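PDB 3FOT: trichothecene 15-O-acetyltransferase TRI3 from Fusarium sporotrichioides, which transfers an acetyl group to the 15-oxygen of trichothecene intermediates during the biosynthesis of T-2 toxin and related mycotoxins. Local coordinates for residues G123-L137 with K155-D168. Residues are numbered along the deposited sequence; the frame is centred on the assembly and turned at random. Where two conformers were deposited one is given.
Sequences GCIHVQPTAKSALDL and KSIELFLLSDVSTD. With SO4 (sulfate ion), chain J.
Leu162 sets one methyl, CD2, alongside the aliphatic stem of Gln128, 3.7 Å from its CB, and lays the other, CD1, against the backbone carbonyls of Lys132 and Ser133. Leu137, at the start of helix 134-147, closes over the same face: its forked end lets CD2 meet both Phe160 CB, at 3.6 Å, and Leu162 CD2, at 3.9 Å. On the other face Ile125 and Leu159 run side by side, Ile125 CD1 3.8 Å from Leu159 CD2, and Leu159 also meets Phe78 of helix 71-88; branched aliphatics fill the layer between sheet and helix.

The sulfate side is looser and polar. With chi1 at -53°, the His126 ring stands beside its own backbone N and near-parallel to Phe160, but slid so far that the rings barely overlap (planes at 29°). His126 ND1 donates to both O4 (3.0 Å) and O3 of a sulfate probably left from the crystallisation liquor, Val127 N donates to its O1, and a water links His126 NE2 to Lys155 NZ.

Edge strand 125-129 spends alternate backbone groups on its neighbour: Leu159 N reaches Cys124 O at 2.8 Å, and Gln128 N reaches Leu161 O. Parallel pairing after a helical connection makes this a beta-alpha-beta crossover, at the margin of a mixed sheet of the CoA-dependent acyltransferase (BAHD) fold.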
ATOM      1  N   GLY A 123     -10.878   8.041  19.879  1.00 11.97           N
ATOM      2  CA  GLY A 123     -10.109   9.063  19.179  1.00 12.48           C
ATOM      3  C   GLY A 123      -9.758   8.730  17.736  1.00 11.88           C
ATOM      4  O   GLY A 123      -9.420   9.633  16.964  1.00 11.92           O
ATOM      5  N   CYS A 124      -9.832   7.438  17.380  1.00 10.98           N
ATOM      6  CA  CYS A 124      -9.456   6.983  16.052  1.00 11.17           C
ATOM      7  C   CYS A 124     -10.630   6.777  15.091  1.00 10.73           C
ATOM      8  O   CYS A 124     -10.406   6.494  13.914  1.00 10.79           O
ATOM      9  CB  CYS A 124      -8.715   5.644  16.134  1.00 10.69           C
ATOM     10  SG  CYS A 124      -7.108   5.743  16.913  1.00 13.49           S
ATOM     11  N   ILE A 125     -11.860   6.898  15.581  1.00 10.77           N
ATOM     12  CA  ILE A 125     -13.017   6.610  14.731  1.00 10.48           C
ATOM     13  C   ILE A 125     -13.875   7.858  14.663  1.00 11.25           C
ATOM     14  O   ILE A 125     -14.263   8.398  15.699  1.00 11.31           O
ATOM     15  CB  ILE A 125     -13.883   5.451  15.290  1.00 11.47           C
ATOM     16  CG1 ILE A 125     -13.050   4.199  15.615  1.00 12.88           C
ATOM     17  CG2 ILE A 125     -15.046   5.137  14.339  1.00  9.85           C
ATOM     18  CD1 ILE A 125     -12.466   3.493  14.437  1.00 16.95           C
ATOM     19  N   HIS A 126     -14.149   8.304  13.438  1.00 10.55           N
ATOM     20  CA  HIS A 126     -14.851   9.564  13.190  1.00 12.17           C
ATOM     21  C   HIS A 126     -16.019   9.345  12.259  1.00 11.76           C
ATOM     22  O   HIS A 126     -15.978   8.470  11.405  1.00 10.92           O
ATOM     23  CB  HIS A 126     -13.868  10.542  12.563  1.00 12.76           C
ATOM     24  CG  HIS A 126     -12.617  10.688  13.366  1.00 14.29           C
ATOM     25  ND1 HIS A 126     -12.602  11.322  14.586  1.00 17.33           N
ATOM     26  CD2 HIS A 126     -11.366  10.214  13.168  1.00 15.36           C
ATOM     27  CE1 HIS A 126     -11.384  11.254  15.098  1.00 17.57           C
ATOM     28  NE2 HIS A 126     -10.612  10.598  14.252  1.00 15.66           N
ATOM     29  N   VAL A 127     -17.060  10.156  12.403  1.00 11.31           N
ATOM     30  CA  VAL A 127     -18.196  10.035  11.501  1.00 11.80           C
ATOM     31  C   VAL A 127     -18.622  11.392  10.938  1.00 11.62           C
ATOM     32  O   VAL A 127     -18.395  12.457  11.568  1.00 12.33           O
ATOM     33  CB  VAL A 127     -19.429   9.377  12.179  1.00 11.14           C
ATOM     34  CG1 VAL A 127     -19.064   8.064  12.839  1.00 11.55           C
ATOM     35  CG2 VAL A 127     -20.087  10.339  13.172  1.00 12.29           C
ATOM     36  N   GLN A 128     -19.224  11.355   9.755  1.00 12.36           N
ATOM     37  CA  GLN A 128     -19.755  12.566   9.131  1.00 13.57           C
ATOM     38  C   GLN A 128     -21.008  12.228   8.342  1.00 13.22           C
ATOM     39  O   GLN A 128     -20.946  11.428   7.424  1.00 13.06           O
ATOM     40  CB  GLN A 128     -18.767  13.168   8.125  1.00 14.00           C
ATOM     41  CG  GLN A 128     -17.412  13.586   8.626  1.00 16.88           C
ATOM     42  CD  GLN A 128     -16.606  14.307   7.548  1.00 17.24           C
ATOM     43  OE1 GLN A 128     -17.161  14.787   6.549  1.00 20.95           O
ATOM     44  NE2 GLN A 128     -15.291  14.388   7.749  1.00 21.27           N
ATOM     45  N   PRO A 129     -22.159  12.851   8.690  1.00 13.71           N
ATOM     46  CA  PRO A 129     -23.297  12.795   7.768  1.00 14.44           C
ATOM     47  C   PRO A 129     -23.006  13.721   6.603  1.00 15.20           C
ATOM     48  O   PRO A 129     -22.927  14.939   6.791  1.00 16.22           O
ATOM     49  CB  PRO A 129     -24.480  13.314   8.601  1.00 14.95           C
ATOM     50  CG  PRO A 129     -23.966  13.582   9.963  1.00 14.62           C
ATOM     51  CD  PRO A 129     -22.455  13.607   9.910  1.00 14.83           C
ATOM     52  N   THR A 130     -22.824  13.143   5.418  1.00 14.51           N
ATOM     53  CA  THR A 130     -22.350  13.854   4.244  1.00 14.52           C
ATOM     54  C   THR A 130     -22.587  13.038   2.975  1.00 14.81           C
ATOM     55  O   THR A 130     -22.630  11.822   3.029  1.00 14.73           O
ATOM     56  CB  THR A 130     -20.811  14.174   4.346  1.00 14.66           C
ATOM     57  OG1 THR A 130     -20.390  14.932   3.196  1.00 15.59           O
ATOM     58  CG2 THR A 130     -19.982  12.872   4.450  1.00 13.19           C
ATOM     59  N   ALA A 131     -22.708  13.716   1.838  1.00 15.19           N
ATOM     60  CA  ALA A 131     -22.748  13.046   0.543  1.00 15.87           C
ATOM     61  C   ALA A 131     -21.362  12.797  -0.072  1.00 16.13           C
ATOM     62  O   ALA A 131     -21.267  12.121  -1.080  1.00 15.58           O
ATOM     63  CB  ALA A 131     -23.645  13.828  -0.447  1.00 17.35           C
ATOM     64  N   LYS A 132     -20.302  13.348   0.526  1.00 16.41           N
ATOM     65  CA  LYS A 132     -18.944  13.140   0.009  1.00 17.29           C
ATOM     66  C   LYS A 132     -18.540  11.668   0.076  1.00 15.97           C
ATOM     67  O   LYS A 132     -18.904  10.943   1.028  1.00 15.38           O
ATOM     68  CB  LYS A 132     -17.903  14.061   0.677  1.00 17.42           C
ATOM     69  CG  LYS A 132     -17.382  13.640   2.036  1.00 19.56           C
ATOM     70  CD  LYS A 132     -16.463  14.710   2.709  1.00 20.05           C
ATOM     71  CE  LYS A 132     -17.277  15.879   3.276  1.00 22.75           C
ATOM     72  NZ  LYS A 132     -16.607  16.576   4.413  1.00 24.67           N
ATOM     73  N   SER A 133     -17.811  11.235  -0.949  1.00 14.33           N
ATOM     74  CA  SER A 133     -17.229   9.891  -0.978  1.00 13.41           C
ATOM     75  C   SER A 133     -15.973   9.829  -0.094  1.00 13.28           C
ATOM     76  O   SER A 133     -15.449  10.859   0.322  1.00 12.53           O
ATOM     77  CB  SER A 133     -16.833   9.516  -2.407  1.00 14.38           C
ATOM     78  OG  SER A 133     -15.694  10.248  -2.823  1.00 13.32           O
ATOM     79  N   ALA A 134     -15.482   8.613   0.156  1.00 11.69           N
ATOM     80  CA  ALA A 134     -14.217   8.446   0.875  1.00 11.90           C
ATOM     81  C   ALA A 134     -13.055   9.172   0.163  1.00 11.88           C
ATOM     82  O   ALA A 134     -12.230   9.825   0.816  1.00 12.25           O
ATOM     83  CB  ALA A 134     -13.909   6.939   1.085  1.00 12.17           C
ATOM     84  N   LEU A 135     -12.973   9.049  -1.165  1.00 12.28           N
ATOM     85  CA  LEU A 135     -11.905   9.746  -1.901  1.00 12.79           C
ATOM     86  C   LEU A 135     -12.078  11.259  -1.930  1.00 12.48           C
ATOM     87  O   LEU A 135     -11.093  11.974  -2.000  1.00 11.06           O
ATOM     88  CB  LEU A 135     -11.701   9.184  -3.317  1.00 13.71           C
ATOM     89  CG  LEU A 135     -11.096   7.763  -3.298  1.00 16.61           C
ATOM     90  CD1 LEU A 135     -10.984   7.194  -4.703  1.00 20.18           C
ATOM     91  CD2 LEU A 135      -9.748   7.682  -2.587  1.00 17.85           C
ATOM     92  N   ASP A 136     -13.322  11.742  -1.880  1.00 12.48           N
ATOM     93  CA  ASP A 136     -13.583  13.191  -1.740  1.00 12.22           C
ATOM     94  C   ASP A 136     -12.963  13.682  -0.444  1.00 11.64           C
ATOM     95  O   ASP A 136     -12.326  14.724  -0.398  1.00 11.23           O
ATOM     96  CB  ASP A 136     -15.087  13.494  -1.677  1.00 13.21           C
ATOM     97  CG  ASP A 136     -15.784  13.381  -3.018  1.00 15.73           C
ATOM     98  OD1 ASP A 136     -15.116  13.375  -4.067  1.00 15.61           O
ATOM     99  OD2 ASP A 136     -17.030  13.274  -3.007  1.00 17.82           O
ATOM    100  N   LEU A 137     -13.145  12.905   0.612  1.00 10.90           N
ATOM    101  CA  LEU A 137     -12.583  13.250   1.914  1.00 10.43           C
ATOM    102  C   LEU A 137     -11.051  13.196   1.921  1.00  9.96           C
ATOM    103  O   LEU A 137     -10.391  14.048   2.529  1.00  9.87           O
ATOM    104  CB  LEU A 137     -13.156  12.327   2.982  1.00 11.01           C
ATOM    105  CG  LEU A 137     -12.663  12.577   4.401  1.00 11.42           C
ATOM    106  CD1 LEU A 137     -12.943  14.019   4.847  1.00 12.57           C
ATOM    107  CD2 LEU A 137     -13.313  11.526   5.342  1.00 11.45           C
ATOM    108  N   LYS A 155      -1.452   9.432  12.736  1.00 10.22           N
ATOM    109  CA  LYS A 155      -1.665   8.254  13.557  1.00  9.60           C
ATOM    110  C   LYS A 155      -1.436   6.960  12.765  1.00  8.84           C
ATOM    111  O   LYS A 155      -1.569   6.924  11.543  1.00  7.47           O
ATOM    112  CB  LYS A 155      -3.098   8.257  14.069  1.00 10.42           C
ATOM    113  CG  LYS A 155      -3.395   9.314  15.122  1.00 13.28           C
ATOM    114  CD  LYS A 155      -4.805   9.046  15.638  1.00 17.02           C
ATOM    115  CE  LYS A 155      -5.258  10.186  16.536  1.00 21.62           C
ATOM    116  NZ  LYS A 155      -6.606   9.878  17.056  1.00 21.69           N
ATOM    117  N   SER A 156      -1.125   5.873  13.456  1.00  7.87           N
ATOM    118  CA  SER A 156      -0.960   4.610  12.750  1.00  8.13           C
ATOM    119  C   SER A 156      -2.211   4.246  11.941  1.00  7.85           C
ATOM    120  O   SER A 156      -2.106   3.788  10.793  1.00  8.33           O
ATOM    121  CB  SER A 156      -0.607   3.466  13.708  1.00  8.46           C
ATOM    122  OG  SER A 156      -0.569   2.237  12.993  1.00 10.03           O
ATOM    123  N   ILE A 157      -3.389   4.443  12.537  1.00  7.45           N
ATOM    124  CA  ILE A 157      -4.631   4.259  11.769  1.00  7.35           C
ATOM    125  C   ILE A 157      -5.789   5.053  12.378  1.00  8.24           C
ATOM    126  O   ILE A 157      -5.917   5.178  13.618  1.00  9.18           O
ATOM    127  CB  ILE A 157      -5.011   2.765  11.574  1.00  7.32           C
ATOM    128  CG1 ILE A 157      -6.033   2.624  10.432  1.00  5.47           C
ATOM    129  CG2 ILE A 157      -5.486   2.132  12.879  1.00  6.97           C
ATOM    130  CD1 ILE A 157      -6.324   1.157  10.050  1.00  8.09           C
ATOM    131  N   GLU A 158      -6.575   5.639  11.486  1.00  8.84           N
ATOM    132  CA  GLU A 158      -7.851   6.226  11.857  1.00 10.14           C
ATOM    133  C   GLU A 158      -8.880   5.849  10.794  1.00  9.64           C
ATOM    134  O   GLU A 158      -8.513   5.532   9.660  1.00  8.28           O
ATOM    135  CB  GLU A 158      -7.726   7.752  12.009  1.00 10.39           C
ATOM    136  CG  GLU A 158      -7.243   8.533  10.780  1.00 13.00           C
ATOM    137  CD  GLU A 158      -7.104  10.024  11.031  1.00 14.53           C
ATOM    138  OE1 GLU A 158      -7.482  10.477  12.151  1.00 18.82           O
ATOM    139  OE2 GLU A 158      -6.677  10.756  10.088  1.00 13.12           O
ATOM    140  N   LEU A 159     -10.167   5.930  11.155  1.00  8.80           N
ATOM    141  CA  LEU A 159     -11.280   5.585  10.239  1.00 10.16           C
ATOM    142  C   LEU A 159     -12.255   6.739  10.202  1.00  8.34           C
ATOM    143  O   LEU A 159     -12.517   7.354  11.252  1.00  8.68           O
ATOM    144  CB  LEU A 159     -12.082   4.386  10.782  1.00 10.27           C
ATOM    145  CG  LEU A 159     -11.647   2.952  10.530  1.00 12.52           C
ATOM    146  CD1 LEU A 159     -10.314   2.671  11.215  1.00 13.35           C
ATOM    147  CD2 LEU A 159     -12.711   1.955  11.018  1.00 12.95           C
ATOM    148  N   PHE A 160     -12.810   7.015   9.022  1.00  7.86           N
ATOM    149  CA  PHE A 160     -13.884   7.987   8.860  1.00  8.37           C
ATOM    150  C   PHE A 160     -15.077   7.328   8.200  1.00  8.49           C
ATOM    151  O   PHE A 160     -14.955   6.807   7.097  1.00  9.46           O
ATOM    152  CB  PHE A 160     -13.424   9.154   7.985  1.00  8.57           C
ATOM    153  CG  PHE A 160     -12.253   9.889   8.542  1.00  8.08           C
ATOM    154  CD1 PHE A 160     -12.445  11.014   9.336  1.00 10.24           C
ATOM    155  CD2 PHE A 160     -10.952   9.478   8.231  1.00  9.86           C
ATOM    156  CE1 PHE A 160     -11.365  11.698   9.861  1.00 11.83           C
ATOM    157  CE2 PHE A 160      -9.861  10.162   8.737  1.00 10.30           C
ATOM    158  CZ  PHE A 160     -10.057  11.268   9.556  1.00 12.47           C
ATOM    159  N   LEU A 161     -16.216   7.336   8.888  1.00  9.15           N
ATOM    160  CA  LEU A 161     -17.440   6.685   8.388  1.00  9.47           C
ATOM    161  C   LEU A 161     -18.330   7.790   7.856  1.00  9.64           C
ATOM    162  O   LEU A 161     -18.595   8.768   8.559  1.00 10.28           O
ATOM    163  CB  LEU A 161     -18.172   5.935   9.516  1.00 10.08           C
ATOM    164  CG  LEU A 161     -17.345   5.045  10.474  1.00 13.02           C
ATOM    165  CD1 LEU A 161     -18.180   4.522  11.652  1.00 14.30           C
ATOM    166  CD2 LEU A 161     -16.649   3.920   9.750  1.00 17.17           C
ATOM    167  N   LEU A 162     -18.770   7.645   6.622  1.00 10.14           N
ATOM    168  CA  LEU A 162     -19.510   8.699   5.948  1.00  9.84           C
ATOM    169  C   LEU A 162     -20.776   8.087   5.396  1.00  9.86           C
ATOM    170  O   LEU A 162     -20.748   6.989   4.849  1.00  9.92           O
ATOM    171  CB  LEU A 162     -18.675   9.234   4.781  1.00 10.52           C
ATOM    172  CG  LEU A 162     -17.188   9.558   5.025  1.00 10.70           C
ATOM    173  CD1 LEU A 162     -16.521   9.938   3.709  1.00 12.22           C
ATOM    174  CD2 LEU A 162     -17.056  10.656   6.078  1.00 11.45           C
ATOM    175  N   SER A 163     -21.891   8.794   5.508  1.00 10.46           N
ATOM    176  CA  SER A 163     -23.115   8.332   4.854  1.00 10.64           C
ATOM    177  C   SER A 163     -23.990   9.549   4.605  1.00 11.22           C
ATOM    178  O   SER A 163     -24.020  10.469   5.417  1.00 10.29           O
ATOM    179  CB  SER A 163     -23.881   7.278   5.686  1.00 10.55           C
ATOM    180  OG  SER A 163     -24.900   6.636   4.901  1.00 11.49           O
ATOM    181  N   ASP A 164     -24.712   9.515   3.485  1.00 11.77           N
ATOM    182  CA  ASP A 164     -25.561  10.644   3.089  1.00 12.66           C
ATOM    183  C   ASP A 164     -26.902  10.594   3.825  1.00 12.95           C
ATOM    184  O   ASP A 164     -27.939  10.268   3.240  1.00 13.95           O
ATOM    185  CB  ASP A 164     -25.769  10.661   1.581  1.00 13.23           C
ATOM    186  CG  ASP A 164     -26.392  11.960   1.095  1.00 14.97           C
ATOM    187  OD1 ASP A 164     -26.517  12.924   1.890  1.00 15.06           O
ATOM    188  OD2 ASP A 164     -26.759  11.997  -0.089  1.00 17.03           O
ATOM    189  N   VAL A 165     -26.856  10.926   5.107  1.00 12.83           N
ATOM    190  CA  VAL A 165     -28.029  10.969   5.971  1.00 13.65           C
ATOM    191  C   VAL A 165     -28.004  12.323   6.673  1.00 13.89           C
ATOM    192  O   VAL A 165     -26.985  13.004   6.627  1.00 13.73           O
ATOM    193  CB  VAL A 165     -28.047   9.798   6.991  1.00 13.29           C
ATOM    194  CG1 VAL A 165     -28.276   8.464   6.281  1.00 15.12           C
ATOM    195  CG2 VAL A 165     -26.754   9.766   7.851  1.00 14.87           C
ATOM    196  N   SER A 166     -29.115  12.714   7.316  1.00 14.32           N
ATOM    197  CA  SER A 166     -29.213  14.033   7.926  0.50 14.86           C
ATOM    198  C   SER A 166     -28.318  14.196   9.148  1.00 14.96           C
ATOM    199  O   SER A 166     -27.626  15.200   9.284  1.00 15.28           O
ATOM    200  CB  SER A 166     -30.665  14.350   8.283  0.50 15.15           C
ATOM    201  OG  SER A 166     -31.430  14.465   7.102  0.50 15.71           O
ATOM    202  N   THR A 167     -28.332  13.201  10.027  1.00 14.87           N
ATOM    203  CA  THR A 167     -27.616  13.300  11.295  1.00 15.00           C
ATOM    204  C   THR A 167     -26.968  11.958  11.626  1.00 14.56           C
ATOM    205  O   THR A 167     -27.222  10.970  10.960  1.00 13.50           O
ATOM    206  CB  THR A 167     -28.564  13.666  12.472  1.00 15.57           C
ATOM    207  OG1 THR A 167     -29.344  12.522  12.844  1.00 16.50           O
ATOM    208  CG2 THR A 167     -29.510  14.812  12.091  1.00 16.32           C
ATOM    209  N   ASP A 168     -26.179  11.938  12.690  1.00 14.36           N
ATOM    210  CA  ASP A 168     -25.492  10.702  13.085  1.00 14.46           C
ATOM    211  C   ASP A 168     -26.389   9.683  13.775  1.00 13.48           C
ATOM    212  O   ASP A 168     -25.933   8.560  14.050  1.00 12.91           O
ATOM    213  CB  ASP A 168     -24.230  11.001  13.902  1.00 15.57           C
ATOM    214  CG  ASP A 168     -24.501  11.765  15.175  1.00 19.88           C
ATOM    215  OD1 ASP A 168     -25.674  11.837  15.629  1.00 21.67           O
ATOM    216  OD2 ASP A 168     -23.506  12.307  15.728  1.00 24.41           O
TER
HETATM  217  S   SO4 J 528     -15.916  12.462  15.662  1.00 36.46           S
HETATM  218  O1  SO4 J 528     -16.926  11.668  14.920  1.00 29.17           O
HETATM  219  O2  SO4 J 528     -16.629  13.469  16.468  1.00 36.99           O
HETATM  220  O3  SO4 J 528     -15.078  11.642  16.536  1.00 33.64           O
HETATM  221  O4  SO4 J 528     -15.010  13.164  14.745  1.00 35.81           O
HETATM  222  O   HOH W   1      -7.882  10.254  14.549  1.00 19.94           O